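Local coordinates for protein arginine kinase (Anthopleura japonica, PDB 4RF6) that catalyses the reversible transfer of a phosphoryl group from ATP to L-arginine, giving phosphoarginine and ADP, as a double-domain phosphagen kinase, at residues A[443-448]-A[452-457]; A[513-518]-A[577-582]; A[585-590]-A[616-621]. All blocks are in the same frame, centred on the assembly; numbering follows the deposited sequence.

Contact 1: residues A[443-448]-A[452-457]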
loop_
_atom_site.group_PDB
_atom_site.type_symbol
_atom_site.label_atom_id
_atom_site.label_comp_id
_atom_site.label_asym_id
_atom_site.label_seq_id
_atom_site.Cartn_x
_atom_site.Cartn_y
_atom_site.Cartn_z
ATOM N N LYS A 443 -5.063 -8.279 -33.679
ATOM C CA LYS A 443 -3.930 -7.947 -34.537
ATOM C C LYS A 443 -2.598 -8.049 -33.798
ATOM O O LYS A 443 -1.595 -8.488 -34.364
ATOM C CB LYS A 443 -4.105 -6.544 -35.132
ATOM C CG LYS A 443 -5.208 -6.464 -36.183
ATOM C CD LYS A 443 -5.484 -5.029 -36.624
ATOM C CE LYS A 443 -6.682 -4.959 -37.581
ATOM N NZ LYS A 443 -7.968 -5.362 -36.923
ATOM N N ILE A 444 -2.582 -7.642 -32.533
ATOM C CA ILE A 444 -1.356 -7.721 -31.735
ATOM C C ILE A 444 -1.042 -9.161 -31.336
ATOM O O ILE A 444 0.114 -9.587 -31.393
ATOM C CB ILE A 444 -1.418 -6.801 -30.502
ATOM C CG1 ILE A 444 -1.223 -5.352 -30.933
ATOM C CG2 ILE A 444 -0.342 -7.154 -29.496
ATOM C CD1 ILE A 444 -2.077 -4.394 -30.172
ATOM N N VAL A 445 -2.072 -9.915 -30.951
ATOM C CA VAL A 445 -1.885 -11.330 -30.621
ATOM C C VAL A 445 -1.315 -12.111 -31.807
ATOM O O VAL A 445 -0.341 -12.859 -31.662
ATOM C CB VAL A 445 -3.196 -11.990 -30.168
ATOM C CG1 VAL A 445 -3.066 -13.510 -30.197
ATOM C CG2 VAL A 445 -3.576 -11.517 -28.778
ATOM N N GLU A 446 -1.920 -11.932 -32.979
ATOM C CA GLU A 446 -1.523 -12.688 -34.163
ATOM C C GLU A 446 -0.201 -12.195 -34.741
ATOM O O GLU A 446 0.448 -12.900 -35.517
ATOM C CB GLU A 446 -2.631 -12.668 -35.225
ATOM C CG GLU A 446 -3.869 -13.484 -34.837
ATOM C CD GLU A 446 -4.914 -13.555 -35.945
ATOM O OE1 GLU A 446 -4.833 -12.749 -36.901
ATOM O OE2 GLU A 446 -5.816 -14.421 -35.853
ATOM N N ASP A 447 0.203 -10.986 -34.369
ATOM C CA ASP A 447 1.503 -10.481 -34.797
ATOM C C ASP A 447 2.595 -11.091 -33.924
ATOM O O ASP A 447 3.523 -11.733 -34.431
ATOM C CB ASP A 447 1.548 -8.952 -34.729
ATOM C CG ASP A 447 2.768 -8.366 -35.433
ATOM O OD1 ASP A 447 3.907 -8.774 -35.114
ATOM O OD2 ASP A 447 2.577 -7.497 -36.310
ATOM N N TYR A 448 2.481 -10.905 -32.611
ATOM C CA TYR A 448 3.502 -11.399 -31.696
ATOM C C TYR A 448 3.563 -12.923 -31.691
ATOM O O TYR A 448 4.642 -13.500 -31.551
ATOM C CB TYR A 448 3.283 -10.887 -30.264
ATOM C CG TYR A 448 4.324 -11.429 -29.299
ATOM C CD1 TYR A 448 5.551 -10.792 -29.145
ATOM C CD2 TYR A 448 4.094 -12.594 -28.566
ATOM C CE1 TYR A 448 6.516 -11.285 -28.277
ATOM C CE2 TYR A 448 5.054 -13.098 -27.698
ATOM C CZ TYR A 448 6.260 -12.437 -27.559
ATOM O OH TYR A 448 7.214 -12.925 -26.699
ATOM N N TYR A 452 0.453 -18.284 -35.274
ATOM C CA TYR A 452 -0.868 -18.607 -34.711
ATOM C C TYR A 452 -1.999 -17.712 -35.220
ATOM O O TYR A 452 -1.842 -16.485 -35.348
ATOM C CB TYR A 452 -0.829 -18.570 -33.177
ATOM C CG TYR A 452 -2.158 -18.867 -32.506
ATOM C CD1 TYR A 452 -2.611 -20.173 -32.380
ATOM C CD2 TYR A 452 -2.944 -17.844 -31.990
ATOM C CE1 TYR A 452 -3.802 -20.460 -31.771
ATOM C CE2 TYR A 452 -4.154 -18.116 -31.369
ATOM C CZ TYR A 452 -4.571 -19.433 -31.267
ATOM O OH TYR A 452 -5.760 -19.744 -30.663
ATOM N N LYS A 453 -3.140 -18.335 -35.518
ATOM C CA LYS A 453 -4.352 -17.595 -35.853
ATOM C C LYS A 453 -5.405 -17.896 -34.796
ATOM O O LYS A 453 -5.584 -19.051 -34.415
ATOM C CB LYS A 453 -4.890 -17.993 -37.228
ATOM C CG LYS A 453 -3.856 -18.029 -38.337
ATOM C CD LYS A 453 -3.189 -16.676 -38.541
ATOM C CE LYS A 453 -2.048 -16.791 -39.558
ATOM N NZ LYS A 453 -1.353 -15.493 -39.785
ATOM N N LEU A 454 -6.092 -16.862 -34.316
ATOM C CA LEU A 454 -7.114 -17.029 -33.281
ATOM C C LEU A 454 -8.231 -17.975 -33.715
ATOM O O LEU A 454 -8.854 -18.632 -32.882
ATOM C CB LEU A 454 -7.683 -15.667 -32.865
ATOM C CG LEU A 454 -6.703 -14.819 -32.056
ATOM C CD1 LEU A 454 -6.971 -13.338 -32.226
ATOM C CD2 LEU A 454 -6.751 -15.193 -30.581
ATOM N N ALA A 455 -8.480 -18.040 -35.021
ATOM C CA ALA A 455 -9.451 -18.983 -35.573
ATOM C C ALA A 455 -9.058 -20.439 -35.294
ATOM O O ALA A 455 -9.924 -21.302 -35.153
ATOM C CB ALA A 455 -9.622 -18.755 -37.057
ATOM N N ASN A 456 -7.758 -20.715 -35.217
ATOM C CA ASN A 456 -7.281 -22.069 -34.908
ATOM C C ASN A 456 -7.704 -22.528 -33.525
ATOM O O ASN A 456 -7.920 -23.723 -33.284
ATOM C CB ASN A 456 -5.754 -22.146 -34.933
ATOM C CG ASN A 456 -5.158 -21.774 -36.272
ATOM O OD1 ASN A 456 -3.962 -21.484 -36.364
ATOM N ND2 ASN A 456 -5.973 -21.783 -37.312
ATOM N N LYS A 457 -7.763 -21.564 -32.611
ATOM C CA LYS A 457 -7.993 -21.829 -31.194
ATOM C C LYS A 457 -6.866 -22.644 -30.561
ATOM O O LYS A 457 -5.977 -23.153 -31.249
ATOM C CB LYS A 457 -9.379 -22.430 -30.961
ATOM C CG LYS A 457 -10.468 -21.428 -31.348
ATOM C CD LYS A 457 -11.862 -21.994 -31.247
ATOM C CE LYS A 457 -12.877 -20.869 -31.430
ATOM N NZ LYS A 457 -14.266 -21.320 -31.158
HETATM O O HOH W 1 -0.278 -15.138 -36.875
#
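Glu446, in the last turns of helix 438-448, faces Lys453 in the loop that follows, and their CA atoms, 5.9 Å apart, mark the closest approach of the two backbones. From there the carboxylate of Glu446 reaches across to the chain beyond the helix. Its CG lies anti to the carbonyl carbon (chi1 -70°) and the chain runs on extended, which carries OE2 to the backbone amide of Leu454. Leu454 N donates to Glu446 OE2 at 2.9 Å in a fairly straight bond, with an N-H...O angle of 162°, and the oxygen receives it on its anti lone pair, the one turned away from OE1. The same oxygen lies 3.5 Å from Lys453 CA, and the aliphatic part of the glutamate passes obliquely over the leucine, with Glu446 CG 4.1 Å from Leu454 CD1. The glutamate holds the chain as it doubles back after helix 438-448, toward the end of the N-terminal phosphagen kinase region of the second repeat and on the way to strand 479-488. Leu454, Ala455 and Asn456 have helical backbone angles, and Asn456 OD1 takes a weak bond from Lys453 N. A water also bridges the segments, donating to Glu446 O and to Tyr452 O, the latter at 2.6 Å, and accepting from Lys453 NZ. Next to the carboxylate bond, Val445 CG1 meets Leu454 CD2 at 4.1 Å, the two side chains crossing at about a right angle. Val445 also packs on Leu634, while the Tyr452 hydroxyl is hydrogen-bonded to the carbonyl oxygen of Ala623.

Contact 2: residues A[513-518]-A[577-582]; sequences GVLSSL and FLVWIN
Leu515 turns its CG anti to the carbonyl carbon (chi1 -66°), and with chi2 near 180° its CD1 methyl points straight at the strand, where Val579, with CG1 anti to its backbone N, offers its branch point and both methyls. The two side chains therefore meet tip to tip: Leu515 CD1 is 4.1 Å from Val579 CB and about as far from each of the valine methyls, seated over the fork. The same methyl has a second neighbour along the strand, since Ile581 CD1 also comes to 4.1 Å from Leu515 CD1. One leucine methyl thus rests against two residues that project from the same face of the strand. Three residues on from Leu515, Leu518 extends the apolar seam to a third residue on that face, with its CD1 4.2 Å from Phe577 CE2 in an oblique approach to the ring. The hydroxyls of Ser516 and Ser517 turn back onto carbonyls three residues earlier, Ser516 OG to Gly513 O and Ser517 OG to Val514 O; the latter carbonyl also accepts from Ser517 N. All five residues that touch are buried. This is helix-on-sheet packing within the catalytic domain: helix 501-516 lies against strand 577-581, itself between strands 568-572 and 587-594, with Leu515 also reaching Phe570 on the first of these and Phe577 resting on Ala608 of helix 598-616.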
loop_
_atom_site.group_PDB
_atom_site.type_symbol
_atom_site.label_atom_id
_atom_site.label_comp_id
_atom_site.label_asym_id
_atom_site.label_seq_id
_atom_site.Cartn_x
_atom_site.Cartn_y
_atom_site.Cartn_z
ATOM N N GLY A 513 -3.946 -19.651 0.759
ATOM C CA GLY A 513 -4.740 -20.754 1.276
ATOM C C GLY A 513 -4.433 -22.083 0.605
ATOM O O GLY A 513 -4.121 -23.076 1.278
ATOM N N VAL A 514 -4.516 -22.102 -0.723
ATOM C CA VAL A 514 -4.202 -23.305 -1.484
ATOM C C VAL A 514 -2.751 -23.726 -1.269
ATOM O O VAL A 514 -2.472 -24.900 -1.003
ATOM C CB VAL A 514 -4.453 -23.107 -2.996
ATOM C CG1 VAL A 514 -4.108 -24.373 -3.754
ATOM C CG2 VAL A 514 -5.898 -22.718 -3.257
ATOM N N LEU A 515 -1.831 -22.766 -1.365
ATOM C CA LEU A 515 -0.404 -23.072 -1.270
ATOM C C LEU A 515 -0.019 -23.661 0.092
ATOM O O LEU A 515 0.808 -24.571 0.171
ATOM C CB LEU A 515 0.447 -21.839 -1.593
ATOM C CG LEU A 515 0.383 -21.288 -3.020
ATOM C CD1 LEU A 515 1.376 -20.155 -3.202
ATOM C CD2 LEU A 515 0.637 -22.389 -4.035
ATOM N N SER A 516 -0.628 -23.147 1.158
ATOM C CA SER A 516 -0.336 -23.617 2.509
ATOM C C SER A 516 -0.858 -25.043 2.740
ATOM O O SER A 516 -0.426 -25.731 3.666
ATOM C CB SER A 516 -0.933 -22.661 3.546
ATOM O OG SER A 516 -2.346 -22.747 3.556
ATOM N N SER A 517 -1.783 -25.481 1.889
ATOM C CA SER A 517 -2.393 -26.801 2.023
ATOM C C SER A 517 -1.605 -27.858 1.257
ATOM O O SER A 517 -1.898 -29.053 1.352
ATOM C CB SER A 517 -3.827 -26.781 1.501
ATOM O OG SER A 517 -3.847 -26.899 0.089
ATOM N N LEU A 518 -0.612 -27.416 0.491
ATOM C CA LEU A 518 0.174 -28.327 -0.337
ATOM C C LEU A 518 1.036 -29.260 0.513
ATOM O O LEU A 518 1.696 -28.826 1.458
ATOM C CB LEU A 518 1.045 -27.546 -1.325
ATOM C CG LEU A 518 0.295 -26.793 -2.430
ATOM C CD1 LEU A 518 1.263 -26.112 -3.386
ATOM C CD2 LEU A 518 -0.620 -27.736 -3.183
ATOM N N PHE A 577 10.406 -25.529 -6.182
ATOM C CA PHE A 577 9.094 -24.996 -6.519
ATOM C C PHE A 577 8.937 -23.579 -5.968
ATOM O O PHE A 577 9.139 -23.338 -4.774
ATOM C CB PHE A 577 7.991 -25.910 -5.980
ATOM C CG PHE A 577 6.602 -25.430 -6.288
ATOM C CD1 PHE A 577 6.115 -25.474 -7.587
ATOM C CD2 PHE A 577 5.783 -24.944 -5.281
ATOM C CE1 PHE A 577 4.835 -25.032 -7.878
ATOM C CE2 PHE A 577 4.504 -24.502 -5.558
ATOM C CZ PHE A 577 4.027 -24.548 -6.860
ATOM N N LEU A 578 8.580 -22.648 -6.844
ATOM C CA LEU A 578 8.530 -21.241 -6.481
ATOM C C LEU A 578 7.284 -20.584 -7.065
ATOM O O LEU A 578 6.941 -20.808 -8.231
ATOM C CB LEU A 578 9.786 -20.532 -6.993
ATOM C CG LEU A 578 9.854 -19.019 -6.804
ATOM C CD1 LEU A 578 9.966 -18.677 -5.323
ATOM C CD2 LEU A 578 11.016 -18.435 -7.585
ATOM N N VAL A 579 6.598 -19.786 -6.251
ATOM C CA VAL A 579 5.445 -19.023 -6.721
ATOM C C VAL A 579 5.603 -17.547 -6.378
ATOM O O VAL A 579 5.949 -17.195 -5.247
ATOM C CB VAL A 579 4.126 -19.535 -6.111
ATOM C CG1 VAL A 579 2.944 -18.778 -6.696
ATOM C CG2 VAL A 579 3.961 -21.024 -6.354
ATOM N N TRP A 580 5.368 -16.684 -7.362
ATOM C CA TRP A 580 5.249 -15.258 -7.097
ATOM C C TRP A 580 3.778 -14.889 -7.169
ATOM O O TRP A 580 3.086 -15.260 -8.125
ATOM C CB TRP A 580 6.039 -14.441 -8.113
ATOM C CG TRP A 580 7.515 -14.492 -7.901
ATOM C CD1 TRP A 580 8.181 -15.054 -6.844
ATOM C CD2 TRP A 580 8.521 -13.966 -8.775
ATOM N NE1 TRP A 580 9.537 -14.903 -7.010
ATOM C CE2 TRP A 580 9.773 -14.239 -8.185
ATOM C CE3 TRP A 580 8.483 -13.291 -10.001
ATOM C CZ2 TRP A 580 10.982 -13.856 -8.781
ATOM C CZ3 TRP A 580 9.682 -12.910 -10.590
ATOM C CH2 TRP A 580 10.914 -13.197 -9.980
ATOM N N ILE A 581 3.301 -14.165 -6.160
ATOM C CA ILE A 581 1.896 -13.772 -6.103
ATOM C C ILE A 581 1.708 -12.286 -6.390
ATOM O O ILE A 581 2.307 -11.431 -5.725
ATOM C CB ILE A 581 1.264 -14.128 -4.746
ATOM C CG1 ILE A 581 1.430 -15.622 -4.463
ATOM C CG2 ILE A 581 -0.214 -13.747 -4.725
ATOM C CD1 ILE A 581 0.822 -16.071 -3.141
ATOM N N ASN A 582 0.877 -11.996 -7.391
ATOM C CA ASN A 582 0.527 -10.629 -7.767
ATOM C C ASN A 582 1.712 -9.766 -8.193
ATOM O O ASN A 582 1.723 -8.555 -7.961
ATOM C CB ASN A 582 -0.291 -9.947 -6.656
ATOM C CG ASN A 582 -1.723 -10.456 -6.594
ATOM O OD1 ASN A 582 -2.337 -10.710 -7.625
ATOM N ND2 ASN A 582 -2.255 -10.614 -5.379
#

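Contact 3: residues A[585-590]-A[616-621]; sequences DQLRII and LGFQHT
Leu587 and Phe618 form the apolar half of this contact, with Leu587 CD1 4.0 Å from Phe618 CE1. The methyl approaches the ring obliquely, and the two side chains cross at about a right angle. Phe618 has its CG anti to the carbonyl carbon (chi1 -61°), which swings the ring toward the strand although its CB sets off at a slant to it. Beside it, the amides of Gln586 and Gln619 come close. Their chains cross at about a right angle and their amide planes are 53° apart; Gln586 OE1 and Gln619 NE2 lie 3.9 Å from each other, so they are neighbours rather than bonded partners. What fixes them is a shared outer shell. Gln586 OE1 accepts from Val490 N and its NE2 donates to Ala494 O, while Gln619 NE2 donates to both Val490 O and Ala494 O. The loop of Val490 and Ala494 thus receives both side chains, satisfying both ends of the Gln586 amide and Gln619 NE2. Farther out, Asn489 OD1 accepts from the backbone N of Gln586. Leu587 packs on Val511 of helix 501-516, and the Phe618 side chain packs on Val609 and Ile612 of helix 598-616 and touches Asp613. Gly617, with a positive phi of 80°, lets the chain turn out of that helix. On the same strand as Leu587, Arg588 touches Arg483 and Arg485; as counterparts of Arg236, Arg131 and Arg133 in the first repeat, these arginines probably line the ATP site. All this belongs to the helix-covered antiparallel sheet of the phosphagen kinase catalytic domain.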
loop_
_atom_site.group_PDB
_atom_site.type_symbol
_atom_site.label_atom_id
_atom_site.label_comp_id
_atom_site.label_asym_id
_atom_site.label_seq_id
_atom_site.Cartn_x
_atom_site.Cartn_y
_atom_site.Cartn_z
ATOM N N ASP A 585 1.806 -11.058 -13.309
ATOM C CA ASP A 585 0.549 -11.788 -13.326
ATOM C C ASP A 585 0.201 -12.144 -11.886
ATOM O O ASP A 585 1.032 -12.005 -10.980
ATOM C CB ASP A 585 0.660 -13.056 -14.175
ATOM C CG ASP A 585 0.726 -12.760 -15.658
ATOM O OD1 ASP A 585 -0.344 -12.516 -16.254
ATOM O OD2 ASP A 585 1.843 -12.772 -16.221
ATOM N N GLN A 586 -1.026 -12.596 -11.672
ATOM C CA GLN A 586 -1.465 -12.932 -10.329
ATOM C C GLN A 586 -0.673 -14.127 -9.815
ATOM O O GLN A 586 -0.314 -14.190 -8.636
ATOM C CB GLN A 586 -2.979 -13.163 -10.333
ATOM C CG GLN A 586 -3.725 -11.854 -10.663
ATOM C CD GLN A 586 -5.127 -12.045 -11.213
ATOM O OE1 GLN A 586 -5.724 -13.117 -11.093
ATOM N NE2 GLN A 586 -5.663 -10.990 -11.820
ATOM N N LEU A 587 -0.361 -15.044 -10.729
ATOM C CA LEU A 587 0.445 -16.218 -10.421
ATOM C C LEU A 587 1.584 -16.405 -11.416
ATOM O O LEU A 587 1.356 -16.462 -12.633
ATOM C CB LEU A 587 -0.423 -17.474 -10.421
ATOM C CG LEU A 587 -1.509 -17.523 -9.355
ATOM C CD1 LEU A 587 -2.462 -18.674 -9.598
ATOM C CD2 LEU A 587 -0.854 -17.650 -7.988
ATOM N N ARG A 588 2.807 -16.494 -10.898
ATOM C CA ARG A 588 3.924 -16.992 -11.691
ATOM C C ARG A 588 4.437 -18.241 -10.989
ATOM O O ARG A 588 4.895 -18.183 -9.843
ATOM C CB ARG A 588 5.032 -15.955 -11.827
ATOM C CG ARG A 588 6.086 -16.363 -12.845
ATOM C CD ARG A 588 7.409 -15.671 -12.595
ATOM N NE ARG A 588 7.724 -14.696 -13.631
ATOM C CZ ARG A 588 8.961 -14.425 -14.040
ATOM N NH1 ARG A 588 9.991 -15.062 -13.498
ATOM N NH2 ARG A 588 9.169 -13.524 -14.991
ATOM N N ILE A 589 4.339 -19.372 -11.678
ATOM C CA ILE A 589 4.541 -20.671 -11.047
ATOM C C ILE A 589 5.728 -21.372 -11.691
ATOM O O ILE A 589 5.739 -21.584 -12.904
ATOM C CB ILE A 589 3.266 -21.523 -11.161
ATOM C CG1 ILE A 589 2.057 -20.695 -10.710
ATOM C CG2 ILE A 589 3.401 -22.803 -10.340
ATOM C CD1 ILE A 589 0.700 -21.360 -10.892
ATOM N N ILE A 590 6.726 -21.725 -10.879
ATOM C CA ILE A 590 8.014 -22.183 -11.401
ATOM C C ILE A 590 8.509 -23.491 -10.776
ATOM O O ILE A 590 8.650 -23.590 -9.554
ATOM C CB ILE A 590 9.098 -21.108 -11.192
ATOM C CG1 ILE A 590 8.642 -19.761 -11.757
ATOM C CG2 ILE A 590 10.422 -21.536 -11.824
ATOM C CD1 ILE A 590 9.608 -18.626 -11.497
ATOM N N LEU A 616 -9.294 -23.035 -7.419
ATOM C CA LEU A 616 -9.547 -21.624 -7.723
ATOM C C LEU A 616 -10.069 -21.347 -9.127
ATOM O O LEU A 616 -10.853 -20.415 -9.329
ATOM C CB LEU A 616 -8.272 -20.801 -7.503
ATOM C CG LEU A 616 -7.663 -20.863 -6.103
ATOM C CD1 LEU A 616 -6.408 -20.006 -6.017
ATOM C CD2 LEU A 616 -8.675 -20.425 -5.063
ATOM N N GLY A 617 -9.612 -22.131 -10.100
ATOM C CA GLY A 617 -9.910 -21.848 -11.497
ATOM C C GLY A 617 -9.000 -20.769 -12.068
ATOM O O GLY A 617 -8.564 -19.864 -11.342
ATOM N N PHE A 618 -8.714 -20.861 -13.366
ATOM C CA PHE A 618 -7.880 -19.879 -14.062
ATOM C C PHE A 618 -8.679 -19.152 -15.135
ATOM O O PHE A 618 -9.679 -19.678 -15.627
ATOM C CB PHE A 618 -6.684 -20.571 -14.726
ATOM C CG PHE A 618 -5.783 -21.280 -13.765
ATOM C CD1 PHE A 618 -5.486 -20.722 -12.527
ATOM C CD2 PHE A 618 -5.234 -22.512 -14.095
ATOM C CE1 PHE A 618 -4.648 -21.386 -11.634
ATOM C CE2 PHE A 618 -4.397 -23.175 -13.214
ATOM C CZ PHE A 618 -4.105 -22.617 -11.979
ATOM N N GLN A 619 -8.236 -17.948 -15.495
ATOM C CA GLN A 619 -8.811 -17.222 -16.623
ATOM C C GLN A 619 -8.310 -17.846 -17.926
ATOM O O GLN A 619 -7.101 -18.043 -18.113
ATOM C CB GLN A 619 -8.440 -15.741 -16.551
ATOM C CG GLN A 619 -8.899 -15.079 -15.247
ATOM C CD GLN A 619 -8.653 -13.584 -15.211
ATOM O OE1 GLN A 619 -8.776 -12.891 -16.226
ATOM N NE2 GLN A 619 -8.313 -13.075 -14.030
ATOM N N HIS A 620 -9.239 -18.153 -18.826
ATOM C CA HIS A 620 -8.937 -19.009 -19.971
ATOM C C HIS A 620 -10.024 -18.827 -21.027
ATOM O O HIS A 620 -11.201 -18.718 -20.688
ATOM C CB HIS A 620 -8.920 -20.465 -19.485
ATOM C CG HIS A 620 -8.511 -21.466 -20.522
ATOM N ND1 HIS A 620 -9.415 -22.080 -21.364
ATOM C CD2 HIS A 620 -7.301 -21.998 -20.819
ATOM C CE1 HIS A 620 -8.777 -22.929 -22.151
ATOM N NE2 HIS A 620 -7.492 -22.901 -21.838
ATOM N N THR A 621 -9.636 -18.761 -22.298
ATOM C CA THR A 621 -10.608 -18.838 -23.395
ATOM C C THR A 621 -10.132 -19.861 -24.416
ATOM O O THR A 621 -8.956 -20.238 -24.410
ATOM C CB THR A 621 -10.825 -17.482 -24.108
ATOM O OG1 THR A 621 -9.644 -17.121 -24.835
ATOM C CG2 THR A 621 -11.175 -16.390 -23.110
#

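Contacts 2 and 3 are two parts of one helix-covered sheet, their centres 12 Å apart. Strands 577-581 and 587-594 are antiparallel neighbours, bonded between Leu578 O and Ile590 N at 2.8 Å and between Trp580 N and Arg588 O at 2.9 Å. Helix 501-516 supplies one side of contact 2 and packs on contact 3; helix 598-616 leads into contact 3 and packs on contact 2. Contact 1 stands apart, its centre about 20 Å from that of contact 3 and 31 Å from that of contact 2. The annotated sites lie in the first repeat; Arg588 in contact 3 is the counterpart of Arg236 and probably helps to bind ATP, whereas contacts 1 and 2 contain no such counterpart.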